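Local coordinates for protein shikimate dehydrogenase (NADP(+)) (Listeria monocytogenes, PDB 3TNL) that probably catalyses the reversible NADPH-linked reduction of 3-dehydroshikimate to shikimate in chorismate biosynthesis, at residues Gly140-Ala144 with Gly287-Gln292. Numbering follows the deposited sequence.
Sequences GYMRA and GMMLWQ. With NAD (nicotinamide-adenine-dinucleotide), chain H.
With CG trans to the backbone N (chi1 -180°) and a bend at chi2 (61°), Arg143 lays its chain over one face of the Trp291 indole. This is a close helix-helix crossing beside the nicotinamide end of the NAD site, joining helix 137-147 to helix 286-301, which follows the last strand, 281-283, of the Rossmann-type nucleotide-binding sheet. Arg143 CG makes a CH-pi contact, 4.0 Å from the centroid of the Trp291 five-membered ring. Farther out, the Arg143 guanidinium lies flat on the Trp291 indole, planes 26° apart, in an off-centre cation-pi pair with CZ 4.2 Å from the centroid of the six-membered ring; Glu147 holds NE by a salt bridge. Over these turns the helix axes come within 7.3 Å, an approach permitted by glycine on both helices: Gly140 CA lies 3.7 Å from Gln292 N, and Ala144 CB abuts Gly287 C at 3.4 Å. On the cofactor side, Met288 SD meets the edge of the Tyr141 ring, 3.9 Å from CD1, a Met-aromatic contact, while Tyr141 OH is hydrogen-bonded to Thr231 and Ser260. At the nicotinamide carbon that takes up or gives the hydride, Met288 CE lies 3.8 Å from NAD C4N.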
loop_
_atom_site.group_PDB
_atom_site.type_symbol
_atom_site.label_atom_id
_atom_site.label_comp_id
_atom_site.label_asym_id
_atom_site.label_seq_id
_atom_site.Cartn_x
_atom_site.Cartn_y
_atom_site.Cartn_z
ATOM N N GLY B 140 11.712 3.771 22.547
ATOM C CA GLY B 140 10.332 3.812 23.040
ATOM C C GLY B 140 10.277 3.431 24.519
ATOM O O GLY B 140 9.585 4.063 25.316
ATOM N N TYR B 141 11.033 2.397 24.870
ATOM C CA TYR B 141 11.117 1.941 26.260
ATOM C C TYR B 141 11.670 3.045 27.172
ATOM O O TYR B 141 11.089 3.367 28.205
ATOM C CB TYR B 141 11.978 0.661 26.352
ATOM C CG TYR B 141 12.125 0.177 27.778
ATOM C CD1 TYR B 141 11.151 -0.646 28.358
ATOM C CD2 TYR B 141 13.209 0.541 28.537
ATOM C CE1 TYR B 141 11.242 -1.045 29.669
ATOM C CE2 TYR B 141 13.333 0.141 29.855
ATOM C CZ TYR B 141 12.351 -0.650 30.418
ATOM O OH TYR B 141 12.465 -1.055 31.718
ATOM N N MET B 142 12.751 3.672 26.765
ATOM C CA MET B 142 13.385 4.689 27.553
ATOM C C MET B 142 12.501 5.927 27.695
ATOM O O MET B 142 12.439 6.534 28.757
ATOM C CB MET B 142 14.757 5.030 26.968
ATOM C CG MET B 142 15.727 3.869 26.938
ATOM S SD MET B 142 16.258 3.261 28.557
ATOM C CE MET B 142 17.179 4.681 29.176
ATOM N N ARG B 143 11.835 6.305 26.609
ATOM C CA ARG B 143 10.976 7.472 26.632
ATOM C C ARG B 143 9.817 7.245 27.561
ATOM O O ARG B 143 9.434 8.144 28.331
ATOM C CB ARG B 143 10.501 7.784 25.199
ATOM C CG ARG B 143 9.591 9.000 25.093
ATOM C CD ARG B 143 10.257 10.266 25.552
ATOM N NE ARG B 143 9.374 11.417 25.349
ATOM C CZ ARG B 143 9.244 12.093 24.203
ATOM N NH1 ARG B 143 9.916 11.742 23.114
ATOM N NH2 ARG B 143 8.419 13.129 24.143
ATOM N N ALA B 144 9.248 6.037 27.523
ATOM C CA ALA B 144 8.122 5.736 28.396
ATOM C C ALA B 144 8.529 5.885 29.877
ATOM O O ALA B 144 7.770 6.393 30.688
ATOM C CB ALA B 144 7.592 4.316 28.097
ATOM N N GLY B 287 3.438 2.101 27.390
ATOM C CA GLY B 287 4.207 3.297 27.000
ATOM C C GLY B 287 5.287 2.966 25.964
ATOM O O GLY B 287 5.476 3.726 24.980
ATOM N N MET B 288 5.980 1.843 26.135
ATOM C CA MET B 288 6.983 1.411 25.193
ATOM C C MET B 288 6.370 1.276 23.797
ATOM O O MET B 288 6.958 1.705 22.783
ATOM C CB MET B 288 7.572 0.071 25.612
ATOM C CG MET B 288 8.524 -0.527 24.617
ATOM S SD MET B 288 9.303 -2.049 25.225
ATOM C CE MET B 288 10.372 -2.516 23.884
ATOM N N MET B 289 5.191 0.671 23.745
ATOM C CA MET B 289 4.488 0.464 22.481
ATOM C C MET B 289 4.132 1.801 21.827
ATOM O O MET B 289 4.375 1.995 20.622
ATOM C CB MET B 289 3.261 -0.427 22.692
ATOM C CG MET B 289 2.453 -0.737 21.449
ATOM S SD MET B 289 1.272 0.579 21.045
ATOM C CE MET B 289 0.492 -0.092 19.558
ATOM N N LEU B 290 3.593 2.719 22.624
ATOM C CA LEU B 290 3.164 4.006 22.107
ATOM C C LEU B 290 4.326 4.861 21.628
ATOM O O LEU B 290 4.253 5.441 20.548
ATOM C CB LEU B 290 2.386 4.746 23.174
ATOM C CG LEU B 290 1.015 4.148 23.459
ATOM C CD1 LEU B 290 0.520 4.740 24.745
ATOM C CD2 LEU B 290 0.021 4.377 22.320
ATOM N N TRP B 291 5.396 4.917 22.423
ATOM C CA TRP B 291 6.514 5.800 22.107
ATOM C C TRP B 291 7.386 5.278 21.002
ATOM O O TRP B 291 8.022 6.068 20.304
ATOM C CB TRP B 291 7.304 6.199 23.358
ATOM C CG TRP B 291 6.488 7.121 24.233
ATOM C CD1 TRP B 291 5.826 6.804 25.385
ATOM C CD2 TRP B 291 6.216 8.505 23.980
ATOM N NE1 TRP B 291 5.163 7.911 25.870
ATOM C CE2 TRP B 291 5.391 8.966 25.026
ATOM C CE3 TRP B 291 6.595 9.397 22.971
ATOM C CZ2 TRP B 291 4.945 10.278 25.096
ATOM C CZ3 TRP B 291 6.162 10.708 23.047
ATOM C CH2 TRP B 291 5.326 11.137 24.102
ATOM N N GLN B 292 7.422 3.975 20.821
ATOM C CA GLN B 292 8.181 3.463 19.668
ATOM C C GLN B 292 7.424 3.865 18.371
ATOM O O GLN B 292 8.021 4.191 17.343
ATOM C CB GLN B 292 8.474 1.964 19.739
ATOM C CG GLN B 292 7.387 1.024 19.419
ATOM C CD GLN B 292 7.868 -0.437 19.526
ATOM O OE1 GLN B 292 7.947 -0.991 20.614
ATOM N NE2 GLN B 292 8.201 -1.036 18.397
HETATM P PA NAD H . 12.185 -13.217 21.801
HETATM O O1A NAD H . 11.531 -14.503 21.301
HETATM O O2A NAD H . 13.107 -12.465 20.860
HETATM O O5B NAD H . 12.914 -13.526 23.215
HETATM C C5B NAD H . 12.339 -14.318 24.254
HETATM C C4B NAD H . 13.106 -14.083 25.561
HETATM O O4B NAD H . 12.382 -14.690 26.644
HETATM C C3B NAD H . 14.444 -14.795 25.586
HETATM O O3B NAD H . 15.339 -14.032 26.433
HETATM C C2B NAD H . 14.165 -16.125 26.246
HETATM O O2B NAD H . 15.293 -16.672 26.916
HETATM C C1B NAD H . 13.109 -15.733 27.258
HETATM N N9A NAD H . 12.184 -16.782 27.702
HETATM C C8A NAD H . 11.150 -17.271 26.977
HETATM N N7A NAD H . 10.469 -18.168 27.720
HETATM C C5A NAD H . 11.042 -18.265 28.946
HETATM C C6A NAD H . 10.831 -18.971 30.113
HETATM N N6A NAD H . 9.803 -19.820 30.214
HETATM N N1A NAD H . 11.629 -18.765 31.183
HETATM C C2A NAD H . 12.675 -17.906 31.112
HETATM N N3A NAD H . 12.953 -17.180 30.005
HETATM C C4A NAD H . 12.169 -17.325 28.913
HETATM O O3 NAD H . 10.976 -12.288 22.282
HETATM P PN NAD H . 10.885 -10.684 22.223
HETATM O O1N NAD H . 10.451 -10.199 20.862
HETATM O O2N NAD H . 12.120 -10.079 22.893
HETATM O O5D NAD H . 9.602 -10.365 23.143
HETATM C C5D NAD H . 9.658 -10.680 24.530
HETATM C C4D NAD H . 8.444 -10.000 25.131
HETATM O O4D NAD H . 8.494 -8.592 24.838
HETATM C C3D NAD H . 7.154 -10.517 24.516
HETATM O O3D NAD H . 6.232 -10.802 25.573
HETATM C C2D NAD H . 6.657 -9.372 23.648
HETATM O O2D NAD H . 5.221 -9.371 23.481
HETATM C C1D NAD H . 7.191 -8.163 24.406
HETATM N N1N NAD H . 7.383 -6.937 23.628
HETATM C C2N NAD H . 6.751 -5.808 24.002
HETATM C C3N NAD H . 6.930 -4.625 23.294
HETATM C C7N NAD H . 6.244 -3.357 23.687
HETATM O O7N NAD H . 6.156 -2.503 22.806
HETATM N N7N NAD H . 5.798 -3.189 24.951
HETATM C C4N NAD H . 7.778 -4.619 22.175
HETATM C C5N NAD H . 8.424 -5.796 21.812
HETATM C C6N NAD H . 8.208 -6.957 22.554
#